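Local atomic coordinates of aminotransferase, class III (Thermomicrobium roseum, PDB entry 6IO1), a protein that probably transfers amino groups between substrates with the help of pyridoxal 5'-phosphate, as a thermostable, (S)-enantioselective omega-transaminase of the class-III aminotransferase family. Residues H327-A330 / C331-L335; R336-D339 / I340-A343. One frame throughout, in Å; residues are numbered along the deposited sequence.

Contact 1: residues H327-A330 / C331-L335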
loop_
_atom_site.group_PDB
_atom_site.type_symbol
_atom_site.label_atom_id
_atom_site.label_comp_id
_atom_site.label_asym_id
_atom_site.label_seq_id
_atom_site.Cartn_x
_atom_site.Cartn_y
_atom_site.Cartn_z
ATOM N N HIS B 327 -3.934 -5.247 9.612
ATOM C CA HIS B 327 -5.382 -5.106 9.630
ATOM C C HIS B 327 -6.030 -6.383 10.168
ATOM O O HIS B 327 -5.764 -7.474 9.644
ATOM C CB HIS B 327 -5.896 -4.799 8.223
ATOM C CG HIS B 327 -7.319 -4.341 8.186
ATOM N ND1 HIS B 327 -8.381 -5.218 8.183
ATOM C CD2 HIS B 327 -7.856 -3.098 8.151
ATOM C CE1 HIS B 327 -9.511 -4.536 8.147
ATOM N NE2 HIS B 327 -9.221 -3.248 8.127
ATOM N N PRO B 328 -6.869 -6.291 11.206
ATOM C CA PRO B 328 -7.409 -7.516 11.825
ATOM C C PRO B 328 -8.197 -8.398 10.871
ATOM O O PRO B 328 -8.071 -9.628 10.930
ATOM C CB PRO B 328 -8.296 -6.968 12.954
ATOM C CG PRO B 328 -7.723 -5.623 13.262
ATOM C CD PRO B 328 -7.265 -5.077 11.942
ATOM N N VAL B 329 -9.006 -7.807 9.990
ATOM C CA VAL B 329 -9.778 -8.609 9.048
ATOM C C VAL B 329 -8.849 -9.326 8.077
ATOM O O VAL B 329 -9.024 -10.519 7.791
ATOM C CB VAL B 329 -10.797 -7.723 8.310
ATOM C CG1 VAL B 329 -11.666 -8.561 7.383
ATOM C CG2 VAL B 329 -11.644 -6.959 9.312
ATOM N N ALA B 330 -7.845 -8.612 7.563
ATOM C CA ALA B 330 -6.881 -9.226 6.657
ATOM C C ALA B 330 -6.143 -10.370 7.336
ATOM O O ALA B 330 -5.957 -11.437 6.742
ATOM C CB ALA B 330 -5.892 -8.176 6.150
ATOM N N CYS B 331 -5.717 -10.169 8.586
ATOM C CA CYS B 331 -4.981 -11.210 9.297
ATOM C C CYS B 331 -5.860 -12.423 9.595
ATOM O O CYS B 331 -5.396 -13.565 9.505
ATOM C CB CYS B 331 -4.386 -10.638 10.583
ATOM S SG CYS B 331 -3.119 -9.380 10.299
ATOM N N ALA B 332 -7.123 -12.202 9.971
ATOM C CA ALA B 332 -8.025 -13.327 10.204
ATOM C C ALA B 332 -8.262 -14.120 8.923
ATOM O O ALA B 332 -8.234 -15.363 8.928
ATOM C CB ALA B 332 -9.350 -12.828 10.781
ATOM N N VAL B 333 -8.497 -13.417 7.812
ATOM C CA VAL B 333 -8.665 -14.093 6.529
ATOM C C VAL B 333 -7.393 -14.846 6.163
ATOM O O VAL B 333 -7.447 -15.946 5.604
ATOM C CB VAL B 333 -9.068 -13.081 5.440
ATOM C CG1 VAL B 333 -8.987 -13.715 4.060
ATOM C CG2 VAL B 333 -10.471 -12.556 5.703
ATOM N N ALA B 334 -6.231 -14.268 6.475
ATOM C CA ALA B 334 -4.964 -14.945 6.216
ATOM C C ALA B 334 -4.840 -16.220 7.037
ATOM O O ALA B 334 -4.337 -17.234 6.546
ATOM C CB ALA B 334 -3.795 -14.009 6.514
ATOM N N LEU B 335 -5.266 -16.180 8.301
ATOM C CA LEU B 335 -5.219 -17.376 9.134
ATOM C C LEU B 335 -6.097 -18.480 8.555
ATOM O O LEU B 335 -5.679 -19.642 8.473
ATOM C CB LEU B 335 -5.647 -17.042 10.563
ATOM C CG LEU B 335 -4.688 -16.178 11.385
ATOM C CD1 LEU B 335 -5.324 -15.781 12.709
ATOM C CD2 LEU B 335 -3.372 -16.904 11.616
#
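The first turns of helix 328-344 begin where His327 O takes the backbone N-H of Cys331 at 2.9 Å. Pro328 O then receives Ala332 N, Val329 O receives Val333 N with an N-H...O angle of 169°, and Ala330 O receives Ala334 N, so the alpha-helical i to i+4 ladder is complete from its first rung. His327 is the N-cap. Its CG stands anti to the backbone N (chi1 -167°), which sets the imidazole beside the helix start, edge toward the amides of Val329 and Ala330; ND1 there accepts two weak bonds, from Val329 N at 3.2 Å and, straighter but longer, from Ala330 N at 3.5 Å. Pro328 CD sits 3.7 Å above one face of the ring, toward its rim, while Val329 CB lies at the ring edge. This side-chain cap also reaches across the dimer of this class-III aminotransferase: NE2 on the far side of the imidazole is hydrogen-bonded to Gly294 O of the second subunit, and Tyr295 of that subunit packs on both His327 and Val329. Farther along, Val333 CG2 rests 3.3 Å from Val329 O; its approach to Val329 CG1, 4.5 Å, is looser. These two valines lean on Ala76 of helix 70-82. Cys331 SG, beside its own backbone N (chi1 -66°), lies 3.3 Å from His327 O, with Thr97 and Leu100 of helix 95-107 next to it.

Contact 2: residues R336-D339 / I340-A343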
loop_
_atom_site.group_PDB
_atom_site.type_symbol
_atom_site.label_atom_id
_atom_site.label_comp_id
_atom_site.label_asym_id
_atom_site.label_seq_id
_atom_site.Cartn_x
_atom_site.Cartn_y
_atom_site.Cartn_z
ATOM N N ARG B 336 -7.313 -18.129 8.129
ATOM C CA ARG B 336 -8.190 -19.134 7.526
ATOM C C ARG B 336 -7.613 -19.661 6.211
ATOM O O ARG B 336 -7.666 -20.870 5.930
ATOM C CB ARG B 336 -9.583 -18.544 7.305
ATOM C CG ARG B 336 -10.700 -19.570 7.332
ATOM C CD ARG B 336 -10.923 -20.105 8.735
ATOM N NE ARG B 336 -11.891 -21.197 8.749
ATOM C CZ ARG B 336 -11.579 -22.472 8.549
ATOM N NH1 ARG B 336 -10.316 -22.824 8.351
ATOM N NH2 ARG B 336 -12.525 -23.401 8.574
ATOM N N ASN B 337 -7.060 -18.762 5.393
ATOM C CA ASN B 337 -6.444 -19.159 4.134
ATOM C C ASN B 337 -5.274 -20.102 4.370
ATOM O O ASN B 337 -5.085 -21.064 3.620
ATOM C CB ASN B 337 -5.993 -17.915 3.368
ATOM C CG ASN B 337 -5.359 -18.246 2.036
ATOM O OD1 ASN B 337 -6.021 -18.740 1.127
ATOM N ND2 ASN B 337 -4.067 -17.969 1.912
ATOM N N LEU B 338 -4.465 -19.825 5.394
ATOM C CA LEU B 338 -3.365 -20.717 5.741
ATOM C C LEU B 338 -3.885 -22.063 6.223
ATOM O O LEU B 338 -3.292 -23.105 5.923
ATOM C CB LEU B 338 -2.480 -20.069 6.804
ATOM C CG LEU B 338 -1.574 -18.944 6.303
ATOM C CD1 LEU B 338 -0.695 -18.415 7.425
ATOM C CD2 LEU B 338 -0.731 -19.425 5.135
ATOM N N ASP B 339 -4.994 -22.062 6.971
ATOM C CA ASP B 339 -5.609 -23.323 7.371
ATOM C C ASP B 339 -5.921 -24.173 6.149
ATOM O O ASP B 339 -5.560 -25.355 6.082
ATOM C CB ASP B 339 -6.893 -23.065 8.162
ATOM C CG ASP B 339 -6.638 -22.450 9.519
ATOM O OD1 ASP B 339 -5.479 -22.475 9.978
ATOM O OD2 ASP B 339 -7.602 -21.944 10.129
ATOM N N ILE B 340 -6.564 -23.565 5.151
ATOM C CA ILE B 340 -6.943 -24.308 3.953
ATOM C C ILE B 340 -5.708 -24.731 3.159
ATOM O O ILE B 340 -5.621 -25.869 2.682
ATOM C CB ILE B 340 -7.917 -23.481 3.097
ATOM C CG1 ILE B 340 -9.222 -23.259 3.863
ATOM C CG2 ILE B 340 -8.188 -24.175 1.771
ATOM C CD1 ILE B 340 -10.232 -22.416 3.125
ATOM N N LEU B 341 -4.741 -23.825 3.003
ATOM C CA LEU B 341 -3.550 -24.115 2.209
ATOM C C LEU B 341 -2.748 -25.266 2.808
ATOM O O LEU B 341 -2.312 -26.174 2.090
ATOM C CB LEU B 341 -2.688 -22.855 2.096
ATOM C CG LEU B 341 -1.591 -22.796 1.029
ATOM C CD1 LEU B 341 -2.192 -22.701 -0.362
ATOM C CD2 LEU B 341 -0.663 -21.618 1.290
ATOM N N LEU B 342 -2.535 -25.239 4.125
ATOM C CA LEU B 342 -1.789 -26.307 4.783
ATOM C C LEU B 342 -2.576 -27.612 4.796
ATOM O O LEU B 342 -2.022 -28.682 4.519
ATOM C CB LEU B 342 -1.417 -25.887 6.206
ATOM C CG LEU B 342 -0.525 -24.650 6.342
ATOM C CD1 LEU B 342 -0.370 -24.260 7.804
ATOM C CD2 LEU B 342 0.833 -24.884 5.699
ATOM N N ALA B 343 -3.870 -27.546 5.131
ATOM C CA ALA B 343 -4.668 -28.766 5.224
ATOM C C ALA B 343 -4.755 -29.475 3.879
ATOM O O ALA B 343 -4.640 -30.704 3.807
ATOM C CB ALA B 343 -6.066 -28.439 5.751
#
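Leu338 and Leu342 lie one turn apart on the closely packed side of the helix, where Leu342 N gives its hydrogen to Leu338 O at 2.9 Å and an angle of 169°. The same carbonyl oxygen has Leu342 CG 3.2 Å away, since chi1 of -61° folds that branch point back beside its own backbone N. Leu338 CD2 meets Leu341 CD2 at a looser 4.4 Å; Phe266 touches both leucines, and Leu100 and Leu107 of helix 95-107 pack against Leu338. Ile340 CG1 runs back to 3.5 Å from Arg336 O, the acceptor for Ile340 N. Buried Asn337 is held by Ser293 OG at OD1. Elsewhere the grip slackens: Leu342 is partly exposed, against Arg103 and Trp347, and Ala343 faces solvent. Arg336 and Asp339 are also partly exposed, with helix 70-82 beside the arginine; Arg336 NH1 reaches Asp339 OD2 at 3.4 Å, a salt bridge whose hydrogen bond is weak, bent to 126°. The guanidinium has Asp339 CB at its edge, in plane. The other carboxylate oxygen, OD1, makes a salt bridge with Arg103. Leu338, Ile340 and Leu341 buried, with an i to i+3 ion pair on a partly exposed flank, are the pattern of an amphipathic alpha-helix.

Overall arrangement
Following the chain from the N terminus, contact 1 and contact 2 come in series on helix 328-344: the first closes at residue 335 and the second opens at residue 336, with no nesting or crossing. Neither closes a loop, since each joins successive turns of one helix; their centres are about 13 Å apart. Both are flanked by helices 70-82 and 95-107. Contact 1 adds the tie to the second subunit, whereas no other chain touches the segments of contact 2, which instead meet helix 346-361 just downstream. Residues soon after the pocket residue Lys289 touch both: Gly290, Ile291 and Ser293 meet contact 2, Thr292, Val296 and Leu298 meet contact 1. The side chain of Ala330 lies about 13 Å from the bound PMP.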